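Local atomic coordinates of sorbitol dehydrogenase (Gluconobacter oxydans, PDB entry 5ITG), a protein that probably oxidises D-sorbitol to L-sorbose with NADP+ as hydride acceptor. Residues Met1-Pro11 and Ala245-Leu253. Sequence-based numbering, arbitrary orientation.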
loop_
_atom_site.group_PDB
_atom_site.type_symbol
_atom_site.label_atom_id
_atom_site.label_comp_id
_atom_site.label_asym_id
_atom_site.label_seq_id
_atom_site.Cartn_x
_atom_site.Cartn_y
_atom_site.Cartn_z
HETATM N N MSE A 1 10.200 21.678 -21.890
HETATM C CA MSE A 1 10.964 22.632 -21.035
HETATM C C MSE A 1 11.326 21.987 -19.702
HETATM O O MSE A 1 10.596 21.134 -19.197
HETATM C CB MSE A 1 10.137 23.897 -20.783
HETATM C CG MSE A 1 8.953 23.698 -19.852
HETATM SE SE MSE A 1 7.884 25.298 -19.669
HETATM C CE MSE A 1 9.141 26.400 -18.702
ATOM N N ILE A 2 12.454 22.397 -19.135
ATOM C CA ILE A 2 12.897 21.852 -17.861
ATOM C C ILE A 2 12.004 22.367 -16.734
ATOM O O ILE A 2 11.381 23.422 -16.858
ATOM C CB ILE A 2 14.362 22.238 -17.567
ATOM C CG1 ILE A 2 15.248 21.859 -18.756
ATOM C CG2 ILE A 2 14.849 21.510 -16.318
ATOM C CD1 ILE A 2 16.716 22.185 -18.560
ATOM N N THR A 3 11.936 21.616 -15.640
ATOM C CA THR A 3 11.109 22.003 -14.504
ATOM C C THR A 3 11.897 22.799 -13.473
ATOM O O THR A 3 12.834 22.290 -12.863
ATOM C CB THR A 3 10.501 20.769 -13.805
ATOM O OG1 THR A 3 9.728 20.013 -14.747
ATOM C CG2 THR A 3 9.601 21.199 -12.655
ATOM N N ARG A 4 11.506 24.054 -13.285
ATOM C CA ARG A 4 12.160 24.929 -12.320
ATOM C C ARG A 4 11.164 25.886 -11.676
ATOM O O ARG A 4 10.082 26.125 -12.207
ATOM C CB ARG A 4 13.285 25.724 -12.992
ATOM C CG ARG A 4 14.595 24.951 -13.110
ATOM C CD ARG A 4 15.714 25.824 -13.665
ATOM N NE ARG A 4 15.688 25.917 -15.122
ATOM C CZ ARG A 4 16.107 24.956 -15.940
ATOM N NH1 ARG A 4 16.591 23.823 -15.445
ATOM N NH2 ARG A 4 16.045 25.126 -17.254
ATOM N N GLU A 5 11.543 26.429 -10.526
ATOM C CA GLU A 5 10.690 27.356 -9.794
ATOM C C GLU A 5 10.287 28.552 -10.652
ATOM O O GLU A 5 9.141 28.992 -10.618
ATOM C CB GLU A 5 11.418 27.836 -8.536
ATOM C CG GLU A 5 10.578 28.688 -7.601
ATOM C CD GLU A 5 11.311 29.016 -6.311
ATOM O OE1 GLU A 5 12.387 29.650 -6.383
ATOM O OE2 GLU A 5 10.814 28.638 -5.227
ATOM N N THR A 6 11.235 29.066 -11.429
ATOM C CA THR A 6 10.980 30.222 -12.282
ATOM C C THR A 6 10.330 29.821 -13.601
ATOM O O THR A 6 9.492 30.547 -14.137
ATOM C CB THR A 6 12.291 30.976 -12.593
ATOM O OG1 THR A 6 13.051 31.135 -11.388
ATOM C CG2 THR A 6 11.988 32.352 -13.169
ATOM N N LEU A 7 10.718 28.659 -14.119
ATOM C CA LEU A 7 10.184 28.168 -15.384
ATOM C C LEU A 7 8.810 27.528 -15.248
ATOM O O LEU A 7 8.518 26.534 -15.909
ATOM C CB LEU A 7 11.156 27.161 -16.007
ATOM C CG LEU A 7 12.527 27.698 -16.422
ATOM C CD1 LEU A 7 13.352 26.570 -17.015
ATOM C CD2 LEU A 7 12.360 28.820 -17.439
ATOM N N LYS A 8 7.967 28.102 -14.396
ATOM C CA LYS A 8 6.626 27.569 -14.195
ATOM C C LYS A 8 5.605 28.093 -15.194
ATOM O O LYS A 8 4.472 28.410 -14.830
ATOM C CB LYS A 8 6.143 27.847 -12.771
ATOM C CG LYS A 8 6.670 26.854 -11.758
ATOM C CD LYS A 8 5.974 27.003 -10.426
ATOM C CE LYS A 8 6.231 25.792 -9.553
ATOM N NZ LYS A 8 5.754 24.546 -10.222
ATOM N N SER A 9 6.021 28.183 -16.453
ATOM C CA SER A 9 5.151 28.631 -17.536
ATOM C C SER A 9 4.846 27.372 -18.345
ATOM O O SER A 9 5.033 27.332 -19.562
ATOM C CB SER A 9 5.869 29.655 -18.418
ATOM O OG SER A 9 6.256 30.794 -17.670
ATOM N N LEU A 10 4.387 26.343 -17.638
ATOM C CA LEU A 10 4.065 25.049 -18.222
ATOM C C LEU A 10 3.023 25.123 -19.335
ATOM O O LEU A 10 2.222 26.056 -19.392
ATOM C CB LEU A 10 3.549 24.099 -17.134
ATOM C CG LEU A 10 4.292 23.960 -15.802
ATOM C CD1 LEU A 10 5.775 23.751 -16.052
ATOM C CD2 LEU A 10 4.061 25.197 -14.954
ATOM N N PRO A 11 3.031 24.132 -20.242
ATOM C CA PRO A 11 2.084 24.070 -21.358
ATOM C C PRO A 11 0.649 24.066 -20.840
ATOM O O PRO A 11 0.394 23.661 -19.706
ATOM C CB PRO A 11 2.455 22.762 -22.045
ATOM C CG PRO A 11 3.931 22.700 -21.837
ATOM C CD PRO A 11 4.072 23.098 -20.386
ATOM N N ALA A 245 7.567 12.820 -22.869
ATOM C CA ALA A 245 7.213 13.044 -24.265
ATOM C C ALA A 245 5.742 13.429 -24.364
ATOM O O ALA A 245 5.343 14.197 -25.239
ATOM C CB ALA A 245 7.479 11.786 -25.076
ATOM N N ALA A 246 4.939 12.897 -23.447
ATOM C CA ALA A 246 3.505 13.158 -23.422
ATOM C C ALA A 246 3.142 14.467 -22.722
ATOM O O ALA A 246 2.169 15.126 -23.090
ATOM C CB ALA A 246 2.785 11.990 -22.753
ATOM N N SER A 247 3.925 14.840 -21.714
ATOM C CA SER A 247 3.666 16.064 -20.965
ATOM C C SER A 247 4.362 17.268 -21.589
ATOM O O SER A 247 3.883 18.395 -21.475
ATOM C CB SER A 247 4.149 15.908 -19.525
ATOM O OG SER A 247 5.559 15.787 -19.487
ATOM N N GLY A 248 5.501 17.022 -22.231
ATOM C CA GLY A 248 6.251 18.097 -22.857
ATOM C C GLY A 248 7.208 18.754 -21.879
ATOM O O GLY A 248 7.727 19.843 -22.138
ATOM N N LEU A 249 7.450 18.079 -20.758
ATOM C CA LEU A 249 8.333 18.585 -19.714
ATOM C C LEU A 249 9.597 17.746 -19.592
ATOM O O LEU A 249 9.539 16.518 -19.627
ATOM C CB LEU A 249 7.605 18.575 -18.367
ATOM C CG LEU A 249 6.279 19.331 -18.276
ATOM C CD1 LEU A 249 5.583 18.973 -16.969
ATOM C CD2 LEU A 249 6.529 20.831 -18.366
ATOM N N ASP A 250 10.738 18.410 -19.446
ATOM C CA ASP A 250 12.004 17.702 -19.296
ATOM C C ASP A 250 12.192 17.409 -17.812
ATOM O O ASP A 250 13.045 17.994 -17.146
ATOM C CB ASP A 250 13.163 18.555 -19.822
ATOM C CG ASP A 250 14.509 17.877 -19.648
ATOM O OD1 ASP A 250 14.671 16.739 -20.138
ATOM O OD2 ASP A 250 15.408 18.484 -19.024
ATOM N N ASP A 251 11.376 16.493 -17.305
ATOM C CA ASP A 251 11.400 16.118 -15.904
ATOM C C ASP A 251 12.396 15.001 -15.634
ATOM O O ASP A 251 12.400 13.992 -16.325
ATOM C CB ASP A 251 10.002 15.663 -15.482
ATOM C CG ASP A 251 9.836 15.583 -13.977
ATOM O OD1 ASP A 251 10.847 15.690 -13.248
ATOM O OD2 ASP A 251 8.683 15.408 -13.525
ATOM N N ASP A 252 13.243 15.188 -14.629
ATOM C CA ASP A 252 14.212 14.162 -14.261
ATOM C C ASP A 252 13.575 13.144 -13.312
ATOM O O ASP A 252 14.042 12.007 -13.199
ATOM C CB ASP A 252 15.423 14.794 -13.574
ATOM C CG ASP A 252 16.448 15.308 -14.561
ATOM O OD1 ASP A 252 17.033 14.478 -15.282
ATOM O OD2 ASP A 252 16.663 16.535 -14.620
ATOM N N LEU A 253 12.497 13.557 -12.651
ATOM C CA LEU A 253 11.801 12.708 -11.688
ATOM C C LEU A 253 10.296 12.577 -11.956
ATOM O O LEU A 253 9.477 12.805 -11.067
ATOM C CB LEU A 253 12.018 13.276 -10.284
ATOM C CG LEU A 253 13.492 13.516 -9.954
ATOM C CD1 LEU A 253 13.619 14.449 -8.767
ATOM C CD2 LEU A 253 14.171 12.180 -9.687
#
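M1-T3 runs beside L249-D251 in the same chain direction, with I2 opposite D250 at 4.5 Å between their CA atoms. D250 N gives M1 O a nearly straight hydrogen bond of 2.7 Å (172°), from well above the carbonyl plane. M1 O also receives a CA-H...O contact from L249 CA. M1 N adds a weak hydrogen bond to G248 O. G248 is where the chain leaves helix 237-247. At its backbone angles a CB would press against the carbonyl O of S247, which calls for glycine. S247 OG then accepts from L249 N, an ST turn, and also bonds L243 O.

The contact lies on the Rossmann-type domain of a mannitol dehydrogenase family member. It ties the N-terminal loop before strand 14-15 to the link between helix 237-247 and strand 255-258. D251 fixes that link through S83 and Q78.

L249 fills the apolar side of the contact. Its CD2 meets L10 CD1 at 3.8 Å, the side chains crossing at about a right angle. P11 CD reaches the same methyl at 3.9 Å, and M1 CG lies alongside it at 4.0 Å. With chi1 at 178° the D250 carboxylate swings away from its own N, and OD2 comes to 3.4 Å from I2 CG1. I2 CD1 lies in plane at the edge of the R4 guanidinium. With an alanine at I2, CG1, CG2 and CD1 are gone, which would probably open a gap between D250 and R4 and leave the carboxylate freer to turn. Buried T3 N, T3 OG1 and D250 O have no polar partner in the model.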